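PDB 2EL7: tryptophanyl-tRNA synthetase from Thermus thermophilus, which probably catalyses the ATP-dependent attachment of tryptophan to tRNA(Trp), working as a homodimeric class I aminoacyl-tRNA synthetase. Local coordinates for residues 240-244 and 270-274; 169-173 and 320-325; 107-111 and 151-155; 79-83 and 303-309. All coordinates share one frame; numbering follows the deposited sequence.

Contact 1 of 4, residues 240-244 and 270-274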
loop_
_atom_site.group_PDB
_atom_site.type_symbol
_atom_site.label_atom_id
_atom_site.label_comp_id
_atom_site.label_asym_id
_atom_site.label_seq_id
_atom_site.Cartn_x
_atom_site.Cartn_y
_atom_site.Cartn_z
ATOM N N LEU A 240 -24.496 39.463 -4.534
ATOM C CA LEU A 240 -25.937 39.393 -4.355
ATOM C C LEU A 240 -26.660 39.053 -5.661
ATOM O O LEU A 240 -27.584 38.229 -5.665
ATOM C CB LEU A 240 -26.462 40.719 -3.813
ATOM C CG LEU A 240 -27.934 40.741 -3.410
ATOM C CD1 LEU A 240 -28.123 39.994 -2.102
ATOM C CD2 LEU A 240 -28.386 42.180 -3.255
ATOM N N PHE A 241 -26.253 39.678 -6.766
ATOM C CA PHE A 241 -26.886 39.401 -8.055
ATOM C C PHE A 241 -26.257 38.218 -8.759
ATOM O O PHE A 241 -26.793 37.735 -9.759
ATOM C CB PHE A 241 -26.839 40.629 -8.960
ATOM C CG PHE A 241 -28.024 41.532 -8.799
ATOM C CD1 PHE A 241 -29.173 41.329 -9.551
ATOM C CD2 PHE A 241 -28.020 42.547 -7.842
ATOM C CE1 PHE A 241 -30.306 42.120 -9.349
ATOM C CE2 PHE A 241 -29.148 43.346 -7.630
ATOM C CZ PHE A 241 -30.291 43.130 -8.382
ATOM N N THR A 242 -25.117 37.756 -8.243
ATOM C CA THR A 242 -24.433 36.597 -8.815
ATOM C C THR A 242 -25.224 35.376 -8.351
ATOM O O THR A 242 -25.638 34.537 -9.160
ATOM C CB THR A 242 -22.979 36.504 -8.313
ATOM O OG1 THR A 242 -22.236 37.629 -8.800
ATOM C CG2 THR A 242 -22.318 35.230 -8.800
ATOM N N TYR A 243 -25.444 35.295 -7.043
ATOM C CA TYR A 243 -26.217 34.212 -6.466
ATOM C C TYR A 243 -27.592 34.253 -7.091
ATOM O O TYR A 243 -28.110 33.227 -7.524
ATOM C CB TYR A 243 -26.371 34.387 -4.964
ATOM C CG TYR A 243 -25.120 34.161 -4.152
ATOM C CD1 TYR A 243 -25.159 34.267 -2.765
ATOM C CD2 TYR A 243 -23.905 33.825 -4.753
ATOM C CE1 TYR A 243 -24.024 34.050 -1.985
ATOM C CE2 TYR A 243 -22.754 33.601 -3.974
ATOM C CZ TYR A 243 -22.828 33.723 -2.589
ATOM O OH TYR A 243 -21.708 33.573 -1.797
ATOM N N LEU A 244 -28.192 35.439 -7.140
ATOM C CA LEU A 244 -29.530 35.573 -7.715
ATOM C C LEU A 244 -29.597 34.904 -9.086
ATOM O O LEU A 244 -30.583 34.252 -9.428
ATOM C CB LEU A 244 -29.916 37.051 -7.845
ATOM C CG LEU A 244 -31.327 37.352 -8.375
ATOM C CD1 LEU A 244 -32.353 36.965 -7.331
ATOM C CD2 LEU A 244 -31.453 38.827 -8.715
ATOM N N VAL A 270 -34.261 42.503 -2.910
ATOM C CA VAL A 270 -33.496 41.540 -3.677
ATOM C C VAL A 270 -33.062 40.352 -2.824
ATOM O O VAL A 270 -33.115 39.200 -3.264
ATOM C CB VAL A 270 -32.265 42.192 -4.289
ATOM C CG1 VAL A 270 -31.502 41.167 -5.099
ATOM C CG2 VAL A 270 -32.687 43.364 -5.158
ATOM N N LYS A 271 -32.650 40.630 -1.595
ATOM C CA LYS A 271 -32.209 39.574 -0.700
ATOM C C LYS A 271 -33.292 38.539 -0.414
ATOM O O LYS A 271 -33.009 37.342 -0.336
ATOM C CB LYS A 271 -31.685 40.191 0.590
ATOM C CG LYS A 271 -30.384 40.954 0.366
ATOM C CD LYS A 271 -29.903 41.643 1.631
ATOM C CE LYS A 271 -28.482 42.152 1.464
ATOM N NZ LYS A 271 -28.060 42.995 2.602
ATOM N N ARG A 272 -34.531 38.998 -0.275
ATOM C CA ARG A 272 -35.660 38.109 -0.024
ATOM C C ARG A 272 -36.004 37.341 -1.298
ATOM O O ARG A 272 -36.423 36.180 -1.230
ATOM C CB ARG A 272 -36.891 38.904 0.423
ATOM C CG ARG A 272 -36.691 39.781 1.648
ATOM C CD ARG A 272 -37.300 39.181 2.913
ATOM N NE ARG A 272 -38.701 38.789 2.736
ATOM C CZ ARG A 272 -39.590 38.673 3.726
ATOM N NH1 ARG A 272 -39.241 38.928 4.985
ATOM N NH2 ARG A 272 -40.828 38.277 3.457
ATOM N N ILE A 273 -35.854 37.977 -2.462
ATOM C CA ILE A 273 -36.156 37.274 -3.709
ATOM C C ILE A 273 -35.095 36.182 -3.846
ATOM O O ILE A 273 -35.400 35.060 -4.255
ATOM C CB ILE A 273 -36.058 38.164 -4.954
ATOM C CG1 ILE A 273 -37.039 39.337 -4.872
ATOM C CG2 ILE A 273 -36.343 37.324 -6.188
ATOM C CD1 ILE A 273 -38.453 39.001 -5.304
ATOM N N LEU A 274 -33.850 36.527 -3.506
ATOM C CA LEU A 274 -32.745 35.576 -3.563
ATOM C C LEU A 274 -32.993 34.403 -2.600
ATOM O O LEU A 274 -32.916 33.242 -2.984
ATOM C CB LEU A 274 -31.432 36.259 -3.187
ATOM C CG LEU A 274 -30.255 35.297 -2.965
ATOM C CD1 LEU A 274 -29.979 34.483 -4.249
ATOM C CD2 LEU A 274 -29.032 36.086 -2.545
#
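L240 and L244 of one helix face V270 and L274 of another, and the side chains meet through carbon atoms. The two helix segments run roughly parallel, their axes 9.9 Å apart at closest and inclined by 29°, a separation that branched side chains can fill. L240 can be followed outward. Its CB starts the chain off without meeting the opposite helix closely, and CG, anti to the backbone N (chi1 -173°), comes to 4.0 Å from V270 CG1. There the side chain forks. CD2 lies on V270 CG1 at 3.8 Å, whereas CD1 crosses the aliphatic stem of K271 at about a right angle, 3.5 Å from K271 CG, and also meets L274 CD2. The lysine's long chain suits this place: its methylenes pack here while NZ is hydrogen-bonded to the carbonyl of Q218. Next along, L274 CD1 is pressed against the backbone of the first helix, 3.5 Å from L244 N, and against Y243 CB at 3.7 Å. V270 is short and branched at CB, which suits a place between the two helices: CG1 meets both L240 and, more loosely, L244 CD2, and also lies over one face of the F241 ring, 4.0 Å from F241 CZ. F241 and L244 also touch helix 250-261, and F241 meets Y260 edge-to-face. Y243 turns its ring out of the interface toward V187 and M196, both predicted to bind ATP, and its OH bonds P188 O. The arrangement is that of near-parallel helix packing in an all-helical region, here beside the predicted KMSKS motif of a class I synthetase, which Y243 touches through M196.

Contact 2 of 4, residues 169-173 and 320-325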
loop_
_atom_site.group_PDB
_atom_site.type_symbol
_atom_site.label_atom_id
_atom_site.label_comp_id
_atom_site.label_asym_id
_atom_site.label_seq_id
_atom_site.Cartn_x
_atom_site.Cartn_y
_atom_site.Cartn_z
ATOM N N PHE A 169 4.228 -5.555 -18.926
ATOM C CA PHE A 169 3.562 -6.823 -18.682
ATOM C C PHE A 169 2.483 -7.244 -19.653
ATOM O O PHE A 169 1.919 -8.316 -19.475
ATOM C CB PHE A 169 2.969 -6.845 -17.259
ATOM C CG PHE A 169 3.918 -6.361 -16.192
ATOM C CD1 PHE A 169 3.724 -5.117 -15.578
ATOM C CD2 PHE A 169 5.011 -7.143 -15.798
ATOM C CE1 PHE A 169 4.597 -4.657 -14.588
ATOM C CE2 PHE A 169 5.897 -6.694 -14.810
ATOM C CZ PHE A 169 5.693 -5.451 -14.201
ATOM N N GLY A 170 2.204 -6.440 -20.673
ATOM C CA GLY A 170 1.144 -6.779 -21.612
ATOM C C GLY A 170 0.006 -5.786 -21.416
ATOM O O GLY A 170 -0.261 -5.391 -20.275
ATOM N N GLU A 171 -0.670 -5.381 -22.492
ATOM C CA GLU A 171 -1.740 -4.384 -22.397
ATOM C C GLU A 171 -2.736 -4.737 -21.308
ATOM O O GLU A 171 -3.383 -5.777 -21.357
ATOM C CB GLU A 171 -2.480 -4.213 -23.739
ATOM C CG GLU A 171 -3.406 -2.973 -23.739
ATOM C CD GLU A 171 -4.174 -2.755 -25.037
ATOM O OE1 GLU A 171 -4.953 -3.655 -25.412
ATOM O OE2 GLU A 171 -4.011 -1.677 -25.670
ATOM N N THR A 172 -2.878 -3.863 -20.323
ATOM C CA THR A 172 -3.783 -4.168 -19.233
ATOM C C THR A 172 -4.722 -3.046 -18.829
ATOM O O THR A 172 -5.910 -3.286 -18.567
ATOM C CB THR A 172 -3.000 -4.557 -17.973
ATOM O OG1 THR A 172 -2.103 -5.639 -18.270
ATOM C CG2 THR A 172 -3.953 -4.965 -16.887
ATOM N N PHE A 173 -4.179 -1.831 -18.770
ATOM C CA PHE A 173 -4.933 -0.678 -18.316
ATOM C C PHE A 173 -5.160 0.428 -19.336
ATOM O O PHE A 173 -4.320 0.678 -20.197
ATOM C CB PHE A 173 -4.218 -0.037 -17.116
ATOM C CG PHE A 173 -4.088 -0.924 -15.912
ATOM C CD1 PHE A 173 -2.856 -1.427 -15.541
ATOM C CD2 PHE A 173 -5.180 -1.179 -15.101
ATOM C CE1 PHE A 173 -2.704 -2.172 -14.366
ATOM C CE2 PHE A 173 -5.046 -1.917 -13.926
ATOM C CZ PHE A 173 -3.801 -2.416 -13.557
ATOM N N GLU A 320 -5.827 -10.500 -12.851
ATOM C CA GLU A 320 -5.104 -10.241 -14.080
ATOM C C GLU A 320 -3.689 -9.721 -13.759
ATOM O O GLU A 320 -2.704 -10.223 -14.303
ATOM C CB GLU A 320 -5.875 -9.234 -14.920
ATOM C CG GLU A 320 -5.322 -8.993 -16.283
ATOM C CD GLU A 320 -6.083 -7.902 -17.007
ATOM O OE1 GLU A 320 -5.768 -7.615 -18.193
ATOM O OE2 GLU A 320 -7.006 -7.333 -16.381
ATOM N N VAL A 321 -3.580 -8.741 -12.858
ATOM C CA VAL A 321 -2.270 -8.185 -12.478
ATOM C C VAL A 321 -1.349 -9.194 -11.785
ATOM O O VAL A 321 -0.192 -9.328 -12.155
ATOM C CB VAL A 321 -2.412 -6.930 -11.551
ATOM C CG1 VAL A 321 -1.036 -6.494 -11.030
ATOM C CG2 VAL A 321 -3.063 -5.783 -12.312
ATOM N N ARG A 322 -1.848 -9.917 -10.794
ATOM C CA ARG A 322 -1.001 -10.881 -10.095
ATOM C C ARG A 322 -0.351 -11.877 -11.062
ATOM O O ARG A 322 0.824 -12.243 -10.921
ATOM C CB ARG A 322 -1.814 -11.620 -9.003
ATOM C CG ARG A 322 -2.139 -10.729 -7.806
ATOM C CD ARG A 322 -2.722 -11.437 -6.597
ATOM N NE ARG A 322 -4.145 -11.636 -6.788
ATOM C CZ ARG A 322 -5.102 -11.236 -5.956
ATOM N NH1 ARG A 322 -6.359 -11.483 -6.278
ATOM N NH2 ARG A 322 -4.828 -10.599 -4.819
ATOM N N GLU A 323 -1.107 -12.293 -12.061
ATOM C CA GLU A 323 -0.616 -13.255 -13.043
ATOM C C GLU A 323 0.427 -12.677 -14.009
ATOM O O GLU A 323 1.430 -13.333 -14.308
ATOM C CB GLU A 323 -1.791 -13.793 -13.839
ATOM C CG GLU A 323 -1.420 -14.883 -14.788
ATOM C CD GLU A 323 -2.275 -14.841 -16.027
ATOM O OE1 GLU A 323 -2.080 -13.913 -16.854
ATOM O OE2 GLU A 323 -3.157 -15.721 -16.164
ATOM N N LYS A 324 0.182 -11.451 -14.491
ATOM C CA LYS A 324 1.085 -10.782 -15.422
ATOM C C LYS A 324 2.383 -10.323 -14.777
ATOM O O LYS A 324 3.410 -10.230 -15.428
ATOM C CB LYS A 324 0.385 -9.590 -16.083
ATOM C CG LYS A 324 -0.711 -9.994 -17.081
ATOM C CD LYS A 324 -1.223 -8.805 -17.889
ATOM C CE LYS A 324 -2.275 -9.244 -18.883
ATOM N NZ LYS A 324 -3.124 -8.108 -19.328
ATOM N N VAL A 325 2.324 -10.028 -13.490
ATOM C CA VAL A 325 3.485 -9.592 -12.720
ATOM C C VAL A 325 4.324 -10.842 -12.421
ATOM O O VAL A 325 5.466 -10.756 -11.977
ATOM C CB VAL A 325 2.974 -8.876 -11.426
ATOM C CG1 VAL A 325 3.765 -9.282 -10.208
ATOM C CG2 VAL A 325 2.994 -7.372 -11.650
#
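K324 and T172 reach toward each other tip to tip, and K324 NZ bonds T172 OG1 at 2.9 Å. The same ammonium group forms a salt bridge with E320 OE1, also 2.9 Å away, one helical turn back; the oxygen is approached on its anti side, 20° out of the carboxylate plane. A third, weak bond runs from K324 NZ to E171 O. Lysine suits this place because, with CG beside the backbone N (chi1 -70°) and the chain extended beyond it, a single nitrogen is carried to three acceptors. T172 OG1 in turn donates to G170 O (2.7 Å), which fixes the rotation of the hydroxyl and leaves it to accept from the lysine. The threonine's other branch, CG2, lies 3.5 Å from E320 OE1 and also sits over one face of the F173 ring. The contact thus ties the C-terminal end of the long helix 296-324 to the turn that leaves helix 153-169 in the class I catalytic fold, a turn begun by G170 with its positive phi of 111°. Alongside the polar group, V325 CG2 makes a CH-pi contact over the F169 ring, 4.2 Å from its centroid, and F173 CZ touches V321 CG2 at 3.7 Å. Further out, N166 bonds T172 N and F173 O and so holds the turn, while E320 OE2 pairs with K141 NZ, giving the carboxylate a second cationic partner. Y53 of the second subunit packs on F169, and its OH bonds V325 O.

Contact 3 of 4, residues 107-111 and 151-155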
loop_
_atom_site.group_PDB
_atom_site.type_symbol
_atom_site.label_atom_id
_atom_site.label_comp_id
_atom_site.label_asym_id
_atom_site.label_seq_id
_atom_site.Cartn_x
_atom_site.Cartn_y
_atom_site.Cartn_z
ATOM N N THR A 107 8.015 13.489 -5.803
ATOM C CA THR A 107 8.512 14.636 -5.059
ATOM C C THR A 107 8.199 15.962 -5.773
ATOM O O THR A 107 8.091 17.010 -5.130
ATOM C CB THR A 107 10.029 14.488 -4.776
ATOM O OG1 THR A 107 10.752 14.397 -6.005
ATOM C CG2 THR A 107 10.293 13.205 -4.006
ATOM N N ARG A 108 7.987 15.915 -7.088
ATOM C CA ARG A 108 7.671 17.126 -7.839
ATOM C C ARG A 108 6.191 17.393 -8.060
ATOM O O ARG A 108 5.844 18.364 -8.738
ATOM C CB ARG A 108 8.357 17.116 -9.203
ATOM C CG ARG A 108 9.837 17.157 -9.115
ATOM C CD ARG A 108 10.481 17.124 -10.471
ATOM N NE ARG A 108 11.725 16.397 -10.325
ATOM C CZ ARG A 108 11.909 15.164 -10.760
ATOM N NH1 ARG A 108 13.073 14.557 -10.567
ATOM N NH2 ARG A 108 10.942 14.555 -11.426
ATOM N N MET A 109 5.316 16.537 -7.538
ATOM C CA MET A 109 3.887 16.780 -7.710
ATOM C C MET A 109 3.621 18.062 -6.947
ATOM O O MET A 109 4.111 18.242 -5.827
ATOM C CB MET A 109 3.043 15.652 -7.121
ATOM C CG MET A 109 3.262 14.297 -7.799
ATOM S SD MET A 109 2.479 14.106 -9.401
ATOM C CE MET A 109 0.699 14.155 -8.915
ATOM N N THR A 110 2.860 18.952 -7.567
ATOM C CA THR A 110 2.541 20.223 -6.978
ATOM C C THR A 110 1.988 20.154 -5.564
ATOM O O THR A 110 2.397 20.935 -4.715
ATOM C CB THR A 110 1.529 20.974 -7.832
ATOM O OG1 THR A 110 2.013 21.049 -9.169
ATOM C CG2 THR A 110 1.317 22.385 -7.298
ATOM N N GLN A 111 1.069 19.231 -5.299
ATOM C CA GLN A 111 0.475 19.176 -3.971
ATOM C C GLN A 111 1.485 18.847 -2.911
ATOM O O GLN A 111 1.596 19.561 -1.917
ATOM C CB GLN A 111 -0.711 18.199 -3.921
ATOM C CG GLN A 111 -1.977 18.790 -4.532
ATOM C CD GLN A 111 -3.269 18.279 -3.875
ATOM O OE1 GLN A 111 -3.367 18.180 -2.641
ATOM N NE2 GLN A 111 -4.271 17.982 -4.692
ATOM N N GLN A 151 -5.997 19.789 -10.590
ATOM C CA GLN A 151 -5.833 18.414 -10.114
ATOM C C GLN A 151 -5.634 17.438 -11.239
ATOM O O GLN A 151 -5.898 16.246 -11.105
ATOM C CB GLN A 151 -7.037 17.983 -9.307
ATOM C CG GLN A 151 -7.356 18.955 -8.232
ATOM C CD GLN A 151 -8.304 18.380 -7.253
ATOM O OE1 GLN A 151 -9.431 18.026 -7.603
ATOM N NE2 GLN A 151 -7.855 18.260 -6.002
ATOM N N VAL A 152 -5.163 17.970 -12.351
ATOM C CA VAL A 152 -4.906 17.194 -13.529
ATOM C C VAL A 152 -3.629 16.356 -13.368
ATOM O O VAL A 152 -3.565 15.225 -13.858
ATOM C CB VAL A 152 -4.813 18.151 -14.738
ATOM C CG1 VAL A 152 -4.297 17.429 -15.972
ATOM C CG2 VAL A 152 -6.189 18.713 -15.017
ATOM N N GLN A 153 -2.630 16.898 -12.660
ATOM C CA GLN A 153 -1.354 16.199 -12.450
ATOM C C GLN A 153 -1.461 14.728 -12.066
ATOM O O GLN A 153 -0.727 13.894 -12.608
ATOM C CB GLN A 153 -0.492 16.912 -11.399
ATOM C CG GLN A 153 0.536 17.851 -11.985
ATOM C CD GLN A 153 1.792 18.001 -11.130
ATOM O OE1 GLN A 153 1.723 18.326 -9.943
ATOM N NE2 GLN A 153 2.949 17.768 -11.741
ATOM N N HIS A 154 -2.363 14.388 -11.144
ATOM C CA HIS A 154 -2.459 12.989 -10.763
ATOM C C HIS A 154 -3.097 12.133 -11.858
ATOM O O HIS A 154 -2.917 10.918 -11.882
ATOM C CB HIS A 154 -3.160 12.811 -9.391
ATOM C CG HIS A 154 -4.660 12.884 -9.422
ATOM N ND1 HIS A 154 -5.355 14.075 -9.517
ATOM C CD2 HIS A 154 -5.594 11.918 -9.265
ATOM C CE1 HIS A 154 -6.652 13.837 -9.402
ATOM N NE2 HIS A 154 -6.821 12.534 -9.247
ATOM N N ILE A 155 -3.836 12.738 -12.777
ATOM C CA ILE A 155 -4.365 11.917 -13.855
ATOM C C ILE A 155 -3.198 11.649 -14.808
ATOM O O ILE A 155 -3.108 10.570 -15.383
ATOM C CB ILE A 155 -5.544 12.571 -14.629
ATOM C CG1 ILE A 155 -6.863 12.459 -13.858
ATOM C CG2 ILE A 155 -5.856 11.749 -15.843
ATOM C CD1 ILE A 155 -6.796 12.530 -12.364
HETATM O O HOH W 1 -0.284 17.722 -7.526
#
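The side-chain amide of Q153 binds the start of helix 110-115, where M109 holds the N-cap position and T110 opens the helix. Q153 itself lies near the N-terminal end of helix 153-169, shortly after the predicted ATP-binding residues G148 to D150 of this class I synthetase. Q153 OE1 takes two hydrogen bonds from the same residue. T110 N donates at 2.7 Å in the carbonyl plane and almost straight, 174° at the hydrogen, whereas T110 OG1 donates at 2.8 Å from well above that plane. Glutamine suits the place because it can span the gap with a neutral acceptor, and the helix N-terminus would probably polarise that oxygen. Beside this polar link lies the tightly packed part. M109, bent at chi2 (-76°) and again at chi3, curls its flexible chain so that CE settles 3.8 Å from H154 N and 3.9 Å from Q153 CB, with P130 of helix 124-139 supporting the methionine. The other side is looser and more solvent-exposed. There the amide planes of Q111 and Q151 are almost parallel, but NE2 of Q111 and NE2 of Q151 stay 3.8 Å apart and no bond joins them. A phosphate ion, likely carried over from the crystallisation solution, lies about 4 Å from the Q153 side chain. A water links the two segments, accepting from Q111 N at 3.0 Å and donating to Q153 OE1.

Contact 4 of 4, residues 79-83 and 303-309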
loop_
_atom_site.group_PDB
_atom_site.type_symbol
_atom_site.label_atom_id
_atom_site.label_comp_id
_atom_site.label_asym_id
_atom_site.label_seq_id
_atom_site.Cartn_x
_atom_site.Cartn_y
_atom_site.Cartn_z
ATOM N N VAL A 79 -26.590 4.632 -10.322
ATOM C CA VAL A 79 -25.132 4.537 -10.322
ATOM C C VAL A 79 -24.490 3.515 -9.389
ATOM O O VAL A 79 -25.167 2.607 -8.878
ATOM C CB VAL A 79 -24.488 5.921 -10.064
ATOM C CG1 VAL A 79 -25.183 6.973 -10.924
ATOM C CG2 VAL A 79 -24.547 6.287 -8.567
ATOM N N THR A 80 -23.174 3.653 -9.195
ATOM C CA THR A 80 -22.417 2.742 -8.333
ATOM C C THR A 80 -21.618 3.553 -7.349
ATOM O O THR A 80 -20.583 4.088 -7.683
ATOM C CB THR A 80 -21.496 1.831 -9.173
ATOM O OG1 THR A 80 -22.323 0.952 -9.939
ATOM C CG2 THR A 80 -20.564 0.976 -8.306
ATOM N N LEU A 81 -22.131 3.635 -6.125
ATOM C CA LEU A 81 -21.530 4.401 -5.037
ATOM C C LEU A 81 -20.991 3.482 -3.982
ATOM O O LEU A 81 -21.699 2.604 -3.511
ATOM C CB LEU A 81 -22.583 5.300 -4.410
ATOM C CG LEU A 81 -22.205 6.232 -3.254
ATOM C CD1 LEU A 81 -21.160 7.242 -3.711
ATOM C CD2 LEU A 81 -23.477 6.967 -2.792
ATOM N N PHE A 82 -19.739 3.701 -3.599
ATOM C CA PHE A 82 -19.084 2.874 -2.600
ATOM C C PHE A 82 -17.995 3.633 -1.842
ATOM O O PHE A 82 -17.593 4.737 -2.238
ATOM C CB PHE A 82 -18.497 1.644 -3.283
ATOM C CG PHE A 82 -17.445 1.956 -4.304
ATOM C CD1 PHE A 82 -16.109 1.968 -3.952
ATOM C CD2 PHE A 82 -17.792 2.203 -5.631
ATOM C CE1 PHE A 82 -15.110 2.219 -4.915
ATOM C CE2 PHE A 82 -16.822 2.454 -6.594
ATOM C CZ PHE A 82 -15.465 2.462 -6.233
ATOM N N VAL A 83 -17.537 3.042 -0.740
ATOM C CA VAL A 83 -16.500 3.636 0.098
ATOM C C VAL A 83 -15.155 3.007 -0.250
ATOM O O VAL A 83 -15.027 1.783 -0.264
ATOM C CB VAL A 83 -16.772 3.384 1.597
ATOM C CG1 VAL A 83 -15.589 3.896 2.433
ATOM C CG2 VAL A 83 -18.061 4.064 2.011
ATOM N N LEU A 303 -24.430 1.554 -0.347
ATOM C CA LEU A 303 -22.979 1.429 -0.221
ATOM C C LEU A 303 -22.543 -0.038 -0.339
ATOM O O LEU A 303 -21.572 -0.354 -1.016
ATOM C CB LEU A 303 -22.489 2.009 1.128
ATOM C CG LEU A 303 -22.723 3.515 1.340
ATOM C CD1 LEU A 303 -22.127 3.963 2.654
ATOM C CD2 LEU A 303 -22.078 4.288 0.188
ATOM N N LEU A 304 -23.293 -0.925 0.300
ATOM C CA LEU A 304 -22.998 -2.349 0.305
ATOM C C LEU A 304 -23.080 -2.917 -1.094
ATOM O O LEU A 304 -22.232 -3.702 -1.509
ATOM C CB LEU A 304 -23.992 -3.070 1.203
ATOM C CG LEU A 304 -23.573 -4.419 1.798
ATOM C CD1 LEU A 304 -22.497 -4.172 2.852
ATOM C CD2 LEU A 304 -24.794 -5.140 2.433
ATOM N N GLU A 305 -24.115 -2.513 -1.816
ATOM C CA GLU A 305 -24.348 -2.975 -3.178
ATOM C C GLU A 305 -23.363 -2.305 -4.168
ATOM O O GLU A 305 -22.933 -2.920 -5.139
ATOM C CB GLU A 305 -25.812 -2.672 -3.572
ATOM C CG GLU A 305 -26.424 -3.652 -4.585
ATOM C CD GLU A 305 -26.789 -5.005 -3.957
ATOM O OE1 GLU A 305 -26.862 -6.014 -4.704
ATOM O OE2 GLU A 305 -27.008 -5.061 -2.718
ATOM N N GLY A 306 -23.024 -1.045 -3.920
ATOM C CA GLY A 306 -22.090 -0.380 -4.788
ATOM C C GLY A 306 -20.747 -1.090 -4.683
ATOM O O GLY A 306 -20.008 -1.254 -5.673
ATOM N N ALA A 307 -20.438 -1.540 -3.471
ATOM C CA ALA A 307 -19.186 -2.223 -3.229
ATOM C C ALA A 307 -19.119 -3.606 -3.884
ATOM O O ALA A 307 -18.068 -3.980 -4.430
ATOM C CB ALA A 307 -18.934 -2.331 -1.718
ATOM N N LYS A 308 -20.218 -4.362 -3.848
ATOM C CA LYS A 308 -20.226 -5.707 -4.447
ATOM C C LYS A 308 -19.857 -5.589 -5.903
ATOM O O LYS A 308 -18.979 -6.289 -6.403
ATOM C CB LYS A 308 -21.610 -6.364 -4.336
ATOM C CG LYS A 308 -22.102 -6.473 -2.917
ATOM C CD LYS A 308 -23.304 -7.395 -2.782
ATOM C CE LYS A 308 -23.807 -7.365 -1.330
ATOM N NZ LYS A 308 -24.954 -8.274 -1.086
ATOM N N ARG A 309 -20.546 -4.666 -6.557
ATOM C CA ARG A 309 -20.378 -4.351 -7.965
ATOM C C ARG A 309 -18.957 -3.887 -8.332
ATOM O O ARG A 309 -18.387 -4.355 -9.317
ATOM C CB ARG A 309 -21.399 -3.266 -8.316
ATOM C CG ARG A 309 -21.538 -2.966 -9.768
ATOM C CD ARG A 309 -22.646 -1.911 -9.944
ATOM N NE ARG A 309 -23.939 -2.324 -9.401
ATOM C CZ ARG A 309 -24.722 -1.570 -8.621
ATOM N NH1 ARG A 309 -25.881 -2.047 -8.190
ATOM N NH2 ARG A 309 -24.354 -0.353 -8.261
HETATM O O HOH W 2 -19.167 0.853 -0.015
#
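T80 and G306 bring strand 80-83 and helix 303-309 together nearly at right angles (97°), with the axes of the two segments only 6.0 Å apart. Glycine makes so close a crossing possible: with no side chain at G306, the helix backbone settles on the strand, and G306 CA points a C-H at L81 O, 3.3 Å away. A307, the next smallest choice, lies beside F82 CB. One turn before G306, L303 packs its two methyls on the strand: CD2 lies 4.0 Å from L81 CG, the two leucines side by side and pointing the same way, and CD1 lies against V83 CG2. L328 of the second subunit covers this corner. At the other end R309 turns back at chi3 (-58°), bringing NH2 2.9 Å from T80 OG1 in a hydrogen bond; the placing of that hydroxyl is somewhat doubtful. NH2 also lies 3.1 Å from V79 O, a carbonyl that R35 NH1 bonds, and T80 OG1 has a further partner in R35 O. A water bridges the backbones, accepting from V83 N (2.8 Å) and donating to L303 O. F82 swings its ring away from the helix, edge-to-face with Y140, its side chain about 5 Å from that of D136, predicted to bind tryptophan. Strand 80-83 is, within the chain, an edge strand of the parallel Rossmann-type sheet of the class I catalytic fold, and the long C-terminal helix 296-324 crosses it almost perpendicularly beside the second subunit.

How the contacts relate
Contacts 1 and 4 are buried, contact 2 is partly so and contact 3 lies at the surface. Contacts 2 and 4 share helix 296-324, about 25 Å apart between centres, and both touch the second subunit; contact 1 uses the preceding helix, 267-294, on the opposite side of the chain's centre. Contacts 2 and 3 engage opposite ends of helix 153-169. Chemistry follows place: contact 1 is apolar side-chain packing, contact 4 joins close backbone packing to an arginine and a bound water, contact 2 gathers acceptors around a lysine beside aromatic rings, and contact 3 relies on a neutral amide and water. Contacts 1 and 3 are nested inside the long loop closed by contact 4.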